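PDB 4GWI: platelet aggregation factor Sm-hPAF from Streptococcus mitis, which binds fucosylated Lewis glycans through its F-type lectin domain, the part present here, and as a whole toxin probably forms pores in cholesterol-containing host membranes. Local coordinates for residues Ser45-Trp57 and Lys126-Glu140. The protein carries 2 engineered substitutions. Residues are numbered along the deposited sequence; the frame is centred on the assembly and turned at random.
Sequences SVTHTNFEDNAWW and KVELKTKNTPLSLAE. With CA (calcium ion), chain F; FUC (alpha-L-fucopyranose), chain B.
W57 and V127 form an antiparallel hydrogen-bonded pair, with an N-H...O angle of 164° for V127 N to W57 O, which fixes the register of strands 56-61 and 124-129 in the F-type lectin beta-sandwich. Beyond the strands the two segments run on side by side, mostly as loop, past the fucose pocket to the calcium site.

Threonine hydroxyls replace part of the ladder there. With OG1 set between its own backbone N and carbonyl carbon (chi1 65°), T47 accepts the amide of L138 at OG1, while its N donates to L138 O. T49 repeats this with L136: T49 OG1 takes L136 N at 2.9 Å and T49 N reaches L136 O at 3.1 Å. The S137 hydroxyl donates to T47 O. Nearer the strands, D53 OD1 receives N133 N on its anti lone pair.

Apolar packing backs the W57 strand end: L136 CD2 lies 3.5 Å from W57 CB, and L138 CD1 meets the indole obliquely, 3.9 Å from W57 CG. On the other side of the sheet, K126 extends across W56 in a cation-pi contact over the face, placing NZ 4.5 Å from the centroid of the five-membered ring, 16° off its normal. The same NZ forms a salt bridge with E128 OE2, while E128 OE1 pairs with R101.

Calcium ties the far end together through S45 O and OG, A139 O and E140 OE1, completed by R31 O, D34 OD1 and N36 O; the polar end of E140 is also held by G35, through OE2.

At the glycan pocket, P135 CG stands 3.8 Å from the F51 ring centroid, a CH-pi contact over the face. H48 ND1 donates to T49 O nearly in the imidazole plane, holding the ring's rotation and leaving NE2 to share a 2.6 Å hydrogen bond with fucose O4.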
ATOM      1  N   SER A  45       5.894  -9.425   9.257  1.00 16.75           N
ATOM      2  CA  SER A  45       5.516  -9.239   7.834  1.00 17.03           C
ATOM      3  C   SER A  45       4.729  -7.921   7.684  1.00 16.64           C
ATOM      4  O   SER A  45       4.005  -7.767   6.681  1.00 17.06           O
ATOM      5  CB  SER A  45       4.700 -10.464   7.324  1.00 18.32           C
ATOM      6  OG  SER A  45       4.726 -10.416   5.855  1.00 17.62           O
ATOM      7  N   VAL A  46       4.919  -6.980   8.638  1.00 15.60           N
ATOM      8  CA  VAL A  46       4.190  -5.693   8.572  1.00 15.33           C
ATOM      9  C   VAL A  46       5.238  -4.587   8.600  1.00 15.20           C
ATOM     10  O   VAL A  46       6.227  -4.638   9.350  1.00 16.43           O
ATOM     11  CB  VAL A  46       3.235  -5.536   9.801  1.00 16.99           C
ATOM     12  CG1 VAL A  46       2.518  -4.177   9.789  1.00 18.48           C
ATOM     13  CG2 VAL A  46       2.202  -6.740   9.894  1.00 17.17           C
ATOM     14  N   THR A  47       4.992  -3.558   7.764  1.00 14.86           N
ATOM     15  CA  THR A  47       5.995  -2.455   7.689  1.00 14.09           C
ATOM     16  C   THR A  47       5.733  -1.448   8.832  1.00 15.74           C
ATOM     17  O   THR A  47       4.708  -1.534   9.545  1.00 15.60           O
ATOM     18  CB  THR A  47       5.791  -1.651   6.398  1.00 15.04           C
ATOM     19  OG1 THR A  47       4.506  -0.971   6.384  1.00 16.37           O
ATOM     20  CG2 THR A  47       5.759  -2.530   5.106  1.00 15.29           C
ATOM     21  N   HIS A  48       6.682  -0.492   8.951  1.00 15.91           N
ATOM     22  CA  HIS A  48       6.457   0.596   9.978  1.00 17.00           C
ATOM     23  C   HIS A  48       7.380   1.724   9.670  1.00 17.40           C
ATOM     24  O   HIS A  48       8.606   1.528   9.535  1.00 16.60           O
ATOM     25  CB  HIS A  48       6.858  -0.004  11.389  1.00 16.26           C
ATOM     26  CG  HIS A  48       6.207   0.665  12.551  1.00 19.15           C
ATOM     27  ND1 HIS A  48       6.250   2.031  12.791  1.00 18.75           N
ATOM     28  CD2 HIS A  48       5.531   0.072  13.612  1.00 20.67           C
ATOM     29  CE1 HIS A  48       5.582   2.267  13.968  1.00 18.81           C
ATOM     30  NE2 HIS A  48       5.132   1.084  14.460  1.00 20.23           N
ATOM     31  N   THR A  49       6.795   2.927   9.514  1.00 16.99           N
ATOM     32  CA  THR A  49       7.655   4.110   9.379  1.00 16.47           C
ATOM     33  C   THR A  49       7.810   4.801  10.769  1.00 17.75           C
ATOM     34  O   THR A  49       7.228   4.341  11.768  1.00 18.27           O
ATOM     35  CB  THR A  49       7.054   5.153   8.455  1.00 17.34           C
ATOM     36  OG1 THR A  49       5.830   5.674   9.006  1.00 19.01           O
ATOM     37  CG2 THR A  49       6.610   4.555   7.044  1.00 17.24           C
ATOM     38  N   ASN A  50       8.613   5.872  10.756  1.00 18.83           N
ATOM     39  CA  ASN A  50       8.603   6.675  11.981  1.00 18.22           C
ATOM     40  C   ASN A  50       7.208   7.272  12.157  1.00 20.75           C
ATOM     41  O   ASN A  50       6.405   7.386  11.261  1.00 20.75           O
ATOM     42  CB  ASN A  50       9.592   7.801  11.789  1.00 17.22           C
ATOM     43  CG  ASN A  50      11.043   7.333  11.708  1.00 19.52           C
ATOM     44  OD1 ASN A  50      11.394   6.289  12.248  1.00 22.65           O
ATOM     45  ND2 ASN A  50      11.911   8.215  11.199  1.00 21.43           N
ATOM     46  N   PHE A  51       6.978   7.747  13.388  1.00 20.08           N
ATOM     47  CA  PHE A  51       5.850   8.664  13.623  1.00 21.92           C
ATOM     48  C   PHE A  51       6.273   9.960  12.994  1.00 23.50           C
ATOM     49  O   PHE A  51       7.331  10.568  13.377  1.00 26.88           O
ATOM     50  CB  PHE A  51       5.664   8.921  15.135  1.00 21.10           C
ATOM     51  CG  PHE A  51       4.985   7.850  15.888  1.00 24.65           C
ATOM     52  CD1 PHE A  51       3.634   8.016  16.403  1.00 26.80           C
ATOM     53  CD2 PHE A  51       5.653   6.668  16.163  1.00 27.82           C
ATOM     54  CE1 PHE A  51       3.038   6.980  17.095  1.00 28.08           C
ATOM     55  CE2 PHE A  51       5.020   5.621  16.802  1.00 31.06           C
ATOM     56  CZ  PHE A  51       3.708   5.769  17.303  1.00 31.11           C
ATOM     57  N   GLU A  52       5.572  10.408  11.960  1.00 21.22           N
ATOM     58  CA  GLU A  52       6.002  11.578  11.197  1.00 20.94           C
ATOM     59  C   GLU A  52       4.793  12.110  10.477  1.00 23.60           C
ATOM     60  O   GLU A  52       3.712  11.458  10.461  1.00 25.61           O
ATOM     61  CB  GLU A  52       7.135  11.256  10.233  1.00 21.74           C
ATOM     62  CG  GLU A  52       6.689  10.241   9.093  1.00 23.00           C
ATOM     63  CD  GLU A  52       7.880   9.886   8.246  1.00 31.47           C
ATOM     64  OE1 GLU A  52       8.811  10.717   7.980  1.00 34.55           O
ATOM     65  OE2 GLU A  52       7.903   8.711   7.840  1.00 33.32           O
ATOM     66  N   ASP A  53       4.949  13.298   9.897  1.00 25.26           N
ATOM     67  CA  ASP A  53       3.865  13.819   9.060  1.00 26.62           C
ATOM     68  C   ASP A  53       3.889  13.261   7.650  1.00 24.85           C
ATOM     69  O   ASP A  53       4.946  13.125   7.035  1.00 23.64           O
ATOM     70  CB  ASP A  53       4.019  15.345   8.961  1.00 29.38           C
ATOM     71  CG  ASP A  53       3.834  16.034  10.355  1.00 31.09           C
ATOM     72  OD1 ASP A  53       3.440  15.419  11.387  1.00 29.96           O
ATOM     73  OD2 ASP A  53       4.173  17.246  10.378  1.00 37.62           O
ATOM     74  N   ASN A  54       2.678  12.917   7.174  1.00 27.13           N
ATOM     75  CA  ASN A  54       2.549  12.500   5.776  1.00 23.79           C
ATOM     76  C   ASN A  54       3.492  11.304   5.425  1.00 21.66           C
ATOM     77  O   ASN A  54       4.137  11.312   4.402  1.00 25.13           O
ATOM     78  CB  ASN A  54       2.877  13.682   4.809  1.00 27.68           C
ATOM     79  CG  ASN A  54       1.928  14.864   5.053  1.00 36.18           C
ATOM     80  OD1 ASN A  54       0.740  14.704   5.330  1.00 37.71           O
ATOM     81  ND2 ASN A  54       2.511  16.023   5.146  1.00 42.36           N
ATOM     82  N   ALA A  55       3.442  10.302   6.291  1.00 20.94           N
ATOM     83  CA  ALA A  55       4.259   9.059   6.009  1.00 19.38           C
ATOM     84  C   ALA A  55       3.720   8.432   4.690  1.00 19.14           C
ATOM     85  O   ALA A  55       2.530   8.546   4.354  1.00 20.82           O
ATOM     86  CB  ALA A  55       4.014   8.101   7.159  1.00 20.09           C
ATOM     87  N   TRP A  56       4.629   7.731   4.022  1.00 17.27           N
ATOM     88  CA  TRP A  56       4.187   7.083   2.786  1.00 16.66           C
ATOM     89  C   TRP A  56       5.004   5.778   2.556  1.00 16.00           C
ATOM     90  O   TRP A  56       6.071   5.595   3.123  1.00 18.02           O
ATOM     91  CB  TRP A  56       4.282   8.048   1.533  1.00 18.58           C
ATOM     92  CG  TRP A  56       5.700   8.573   1.291  1.00 20.58           C
ATOM     93  CD1 TRP A  56       6.244   9.803   1.766  1.00 21.76           C
ATOM     94  CD2 TRP A  56       6.832   7.868   0.709  1.00 19.82           C
ATOM     95  NE1 TRP A  56       7.574   9.915   1.385  1.00 22.34           N
ATOM     96  CE2 TRP A  56       7.991   8.784   0.756  1.00 20.90           C
ATOM     97  CE3 TRP A  56       6.981   6.640   0.020  1.00 18.51           C
ATOM     98  CZ2 TRP A  56       9.280   8.392   0.298  1.00 22.82           C
ATOM     99  CZ3 TRP A  56       8.247   6.271  -0.443  1.00 19.60           C
ATOM    100  CH2 TRP A  56       9.389   7.135  -0.304  1.00 21.38           C
ATOM    101  N   TRP A  57       4.446   4.956   1.664  1.00 15.74           N
ATOM    102  CA  TRP A  57       5.110   3.689   1.246  1.00 16.83           C
ATOM    103  C   TRP A  57       4.853   3.568  -0.241  1.00 16.84           C
ATOM    104  O   TRP A  57       3.792   4.020  -0.751  1.00 17.10           O
ATOM    105  CB  TRP A  57       4.376   2.576   2.036  1.00 15.92           C
ATOM    106  CG  TRP A  57       4.831   1.204   1.571  1.00 15.32           C
ATOM    107  CD1 TRP A  57       5.856   0.385   2.181  1.00 15.93           C
ATOM    108  CD2 TRP A  57       4.307   0.438   0.462  1.00 15.94           C
ATOM    109  NE1 TRP A  57       5.980  -0.824   1.438  1.00 15.72           N
ATOM    110  CE2 TRP A  57       5.067  -0.813   0.447  1.00 15.46           C
ATOM    111  CE3 TRP A  57       3.291   0.666  -0.496  1.00 16.80           C
ATOM    112  CZ2 TRP A  57       4.876  -1.768  -0.543  1.00 16.78           C
ATOM    113  CZ3 TRP A  57       3.083  -0.298  -1.486  1.00 16.88           C
ATOM    114  CH2 TRP A  57       3.825  -1.527  -1.450  1.00 16.36           C
ATOM    115  N   LYS A 126       1.485   4.024  -4.588  1.00 17.26           N
ATOM    116  CA  LYS A 126       1.945   4.654  -3.342  1.00 17.86           C
ATOM    117  C   LYS A 126       0.751   4.745  -2.390  1.00 21.16           C
ATOM    118  O   LYS A 126      -0.377   4.978  -2.826  1.00 21.98           O
ATOM    119  CB  LYS A 126       2.497   6.028  -3.750  1.00 21.35           C
ATOM    120  CG  LYS A 126       3.122   6.788  -2.681  1.00 27.03           C
ATOM    121  CD  LYS A 126       3.868   7.983  -3.411  1.00 27.18           C
ATOM    122  CE  LYS A 126       4.573   8.640  -2.243  1.00 33.79           C
ATOM    123  NZ  LYS A 126       4.708  10.047  -2.671  1.00 36.79           N
ATOM    124  N   VAL A 127       1.022   4.589  -1.081  1.00 17.12           N
ATOM    125  CA  VAL A 127       0.004   4.812  -0.033  1.00 17.33           C
ATOM    126  C   VAL A 127       0.581   6.008   0.716  1.00 18.69           C
ATOM    127  O   VAL A 127       1.702   5.969   1.192  1.00 18.79           O
ATOM    128  CB  VAL A 127      -0.183   3.579   0.895  1.00 18.51           C
ATOM    129  CG1 VAL A 127      -1.174   3.915   2.044  1.00 19.39           C
ATOM    130  CG2 VAL A 127      -0.602   2.374   0.039  1.00 20.71           C
ATOM    131  N   GLU A 128      -0.260   7.036   0.895  1.00 20.38           N
ATOM    132  CA  GLU A 128       0.240   8.315   1.557  1.00 19.63           C
ATOM    133  C   GLU A 128      -0.733   8.641   2.680  1.00 19.56           C
ATOM    134  O   GLU A 128      -1.917   8.897   2.429  1.00 20.97           O
ATOM    135  CB  GLU A 128       0.142   9.487   0.565  1.00 23.24           C
ATOM    136  CG  GLU A 128       1.108   9.365  -0.561  1.00 26.43           C
ATOM    137  CD  GLU A 128       1.075  10.558  -1.562  1.00 35.19           C
ATOM    138  OE1 GLU A 128       0.123  11.358  -1.515  1.00 30.96           O
ATOM    139  OE2 GLU A 128       2.013  10.620  -2.404  1.00 36.22           O
ATOM    140  N   LEU A 129      -0.209   8.695   3.911  1.00 18.11           N
ATOM    141  CA  LEU A 129      -1.045   9.200   5.021  1.00 20.50           C
ATOM    142  C   LEU A 129      -1.123  10.719   4.940  1.00 22.54           C
ATOM    143  O   LEU A 129      -0.182  11.327   4.511  1.00 23.89           O
ATOM    144  CB  LEU A 129      -0.512   8.813   6.392  1.00 21.20           C
ATOM    145  CG  LEU A 129      -0.503   7.327   6.720  1.00 21.16           C
ATOM    146  CD1 LEU A 129      -0.051   7.102   8.176  1.00 20.72           C
ATOM    147  CD2 LEU A 129      -1.828   6.636   6.402  1.00 22.07           C
ATOM    148  N   LYS A 130      -2.298  11.252   5.360  1.00 22.94           N
ATOM    149  CA  LYS A 130      -2.452  12.728   5.318  1.00 25.01           C
ATOM    150  C   LYS A 130      -2.459  13.301   6.728  1.00 32.46           C
ATOM    151  O   LYS A 130      -2.704  14.511   6.908  1.00 33.14           O
ATOM    152  CB  LYS A 130      -3.725  13.100   4.569  1.00 25.46           C
ATOM    153  CG  LYS A 130      -3.440  12.797   3.066  1.00 27.56           C
ATOM    154  CD  LYS A 130      -4.745  12.747   2.286  1.00 38.86           C
ATOM    155  CE  LYS A 130      -5.653  13.932   2.566  1.00 59.55           C
ATOM    156  NZ  LYS A 130      -5.272  15.130   1.753  1.00 63.89           N
ATOM    157  N   THR A 131      -2.165  12.495   7.725  1.00 27.21           N
ATOM    158  CA  THR A 131      -2.245  12.876   9.139  1.00 29.99           C
ATOM    159  C   THR A 131      -0.849  13.211   9.724  1.00 31.17           C
ATOM    160  O   THR A 131       0.234  12.872   9.193  1.00 30.23           O
ATOM    161  CB  THR A 131      -2.840  11.729   9.924  1.00 29.61           C
ATOM    162  OG1 THR A 131      -1.971  10.557   9.617  1.00 32.66           O
ATOM    163  CG2 THR A 131      -4.332  11.501   9.555  1.00 32.03           C
ATOM    164  N   LYS A 132      -0.843  14.033  10.786  1.00 28.80           N
ATOM    165  CA  LYS A 132       0.365  14.386  11.449  1.00 29.16           C
ATOM    166  C   LYS A 132       0.756  13.331  12.436  1.00 23.63           C
ATOM    167  O   LYS A 132      -0.107  12.672  13.015  1.00 28.18           O
ATOM    168  CB  LYS A 132       0.133  15.733  12.237  1.00 34.36           C
ATOM    169  CG  LYS A 132       0.024  16.912  11.295  1.00 42.12           C
ATOM    170  CD  LYS A 132      -0.540  18.119  12.063  1.00 54.73           C
ATOM    171  CE  LYS A 132      -0.760  19.301  11.125  1.00 63.22           C
ATOM    172  NZ  LYS A 132       0.364  19.370  10.139  1.00 74.84           N
ATOM    173  N   ASN A 133       2.090  13.202  12.555  1.00 26.61           N
ATOM    174  CA  ASN A 133       2.726  12.438  13.615  1.00 27.70           C
ATOM    175  C   ASN A 133       2.138  11.047  13.797  1.00 25.46           C
ATOM    176  O   ASN A 133       1.767  10.596  14.866  1.00 28.86           O
ATOM    177  CB  ASN A 133       2.596  13.292  14.936  1.00 31.89           C
ATOM    178  CG  ASN A 133       3.362  12.675  16.066  1.00 34.71           C
ATOM    179  OD1 ASN A 133       2.811  12.461  17.169  1.00 43.82           O
ATOM    180  ND2 ASN A 133       4.605  12.291  15.780  1.00 40.05           N
ATOM    181  N   THR A 134       2.020  10.330  12.632  1.00 24.98           N
ATOM    182  CA  THR A 134       1.376   8.996  12.597  1.00 22.98           C
ATOM    183  C   THR A 134       2.285   8.074  11.711  1.00 21.39           C
ATOM    184  O   THR A 134       2.755   8.496  10.696  1.00 23.86           O
ATOM    185  CB  THR A 134      -0.028   9.023  11.950  1.00 25.58           C
ATOM    186  OG1 THR A 134      -0.841   9.958  12.742  1.00 31.35           O
ATOM    187  CG2 THR A 134      -0.749   7.687  11.984  1.00 26.03           C
ATOM    188  N   PRO A 135       2.531   6.865  12.180  1.00 20.25           N
ATOM    189  CA  PRO A 135       3.365   5.934  11.340  1.00 18.51           C
ATOM    190  C   PRO A 135       2.457   5.166  10.407  1.00 18.70           C
ATOM    191  O   PRO A 135       1.302   4.905  10.707  1.00 20.08           O
ATOM    192  CB  PRO A 135       3.984   4.939  12.350  1.00 19.36           C
ATOM    193  CG  PRO A 135       3.055   4.977  13.543  1.00 23.96           C
ATOM    194  CD  PRO A 135       2.199   6.244  13.489  1.00 21.94           C
ATOM    195  N   LEU A 136       3.031   4.832   9.235  1.00 17.50           N
ATOM    196  CA  LEU A 136       2.297   3.984   8.255  1.00 17.53           C
ATOM    197  C   LEU A 136       2.837   2.531   8.442  1.00 17.05           C
ATOM    198  O   LEU A 136       4.026   2.278   8.302  1.00 17.48           O
ATOM    199  CB  LEU A 136       2.542   4.532   6.839  1.00 17.83           C
ATOM    200  CG  LEU A 136       1.967   3.624   5.704  1.00 17.12           C
ATOM    201  CD1 LEU A 136       0.445   3.461   5.841  1.00 19.14           C
ATOM    202  CD2 LEU A 136       2.389   4.340   4.373  1.00 17.83           C
ATOM    203  N   SER A 137       1.863   1.637   8.655  1.00 16.42           N
ATOM    204  CA  SER A 137       2.119   0.177   8.736  1.00 17.19           C
ATOM    205  C   SER A 137       1.174  -0.574   7.825  1.00 17.64           C
ATOM    206  O   SER A 137      -0.025  -0.450   8.000  1.00 18.72           O
ATOM    207  CB  SER A 137       1.929  -0.326  10.186  1.00 17.27           C
ATOM    208  OG  SER A 137       3.002   0.186  11.017  1.00 19.11           O
ATOM    209  N   LEU A 138       1.732  -1.368   6.930  1.00 15.93           N
ATOM    210  CA  LEU A 138       0.887  -2.183   6.047  1.00 16.20           C
ATOM    211  C   LEU A 138       1.342  -3.640   6.157  1.00 16.63           C
ATOM    212  O   LEU A 138       2.585  -3.926   6.117  1.00 17.03           O
ATOM    213  CB  LEU A 138       1.135  -1.719   4.580  1.00 17.28           C
ATOM    214  CG  LEU A 138       0.625  -0.305   4.388  1.00 17.00           C
ATOM    215  CD1 LEU A 138       1.350   0.296   3.136  1.00 18.93           C
ATOM    216  CD2 LEU A 138      -0.879  -0.352   4.112  1.00 19.47           C
ATOM    217  N   ALA A 139       0.368  -4.567   6.314  1.00 16.32           N
ATOM    218  CA  ALA A 139       0.833  -5.947   6.301  1.00 16.85           C
ATOM    219  C   ALA A 139       1.143  -6.458   4.898  1.00 16.50           C
ATOM    220  O   ALA A 139       1.940  -7.301   4.686  1.00 17.23           O
ATOM    221  CB  ALA A 139      -0.351  -6.792   6.870  1.00 15.76           C
ATOM    222  N   GLU A 140       0.436  -5.902   3.889  1.00 15.81           N
ATOM    223  CA  GLU A 140       0.707  -6.329   2.484  1.00 15.47           C
ATOM    224  C   GLU A 140      -0.043  -5.335   1.579  1.00 16.43           C
ATOM    225  O   GLU A 140      -1.090  -4.807   1.958  1.00 17.05           O
ATOM    226  CB  GLU A 140       0.091  -7.766   2.260  1.00 16.77           C
ATOM    227  CG  GLU A 140       0.689  -8.407   0.981  1.00 17.60           C
ATOM    228  CD  GLU A 140       2.117  -8.967   1.110  1.00 18.45           C
ATOM    229  OE1 GLU A 140       2.832  -8.830   2.125  1.00 18.36           O
ATOM    230  OE2 GLU A 140       2.606  -9.495   0.076  1.00 18.49           O
TER
HETATM  231 CA    CA F 204       3.616  -8.911   4.425  1.00 17.05          CA
HETATM  232  C1  FUC B   3       2.940  -1.408  19.409  1.00 35.86           C
HETATM  233  C2  FUC B   3       2.625   0.060  19.195  1.00 32.30           C
HETATM  234  C3  FUC B   3       3.878   0.866  19.042  1.00 28.49           C
HETATM  235  C4  FUC B   3       4.649   0.314  17.862  1.00 27.87           C
HETATM  236  C5  FUC B   3       4.917  -1.146  18.155  1.00 29.73           C
HETATM  237  C6  FUC B   3       5.719  -1.807  17.058  1.00 27.42           C
HETATM  238  O2  FUC B   3       1.887   0.537  20.308  1.00 36.06           O
HETATM  239  O3  FUC B   3       3.537   2.176  18.826  1.00 29.16           O
HETATM  240  O4  FUC B   3       3.878   0.489  16.703  1.00 24.88           O
HETATM  241  O5  FUC B   3       3.726  -1.855  18.338  1.00 28.38           O
HETATM  242  O   HOH W   1       5.009   1.554   5.695  1.00 16.74           O
HETATM  243  O   HOH W   2      -1.431  16.278   4.407  1.00 47.68           O
HETATM  244  O   HOH W   3       1.702  10.280   8.644  1.00 25.04           O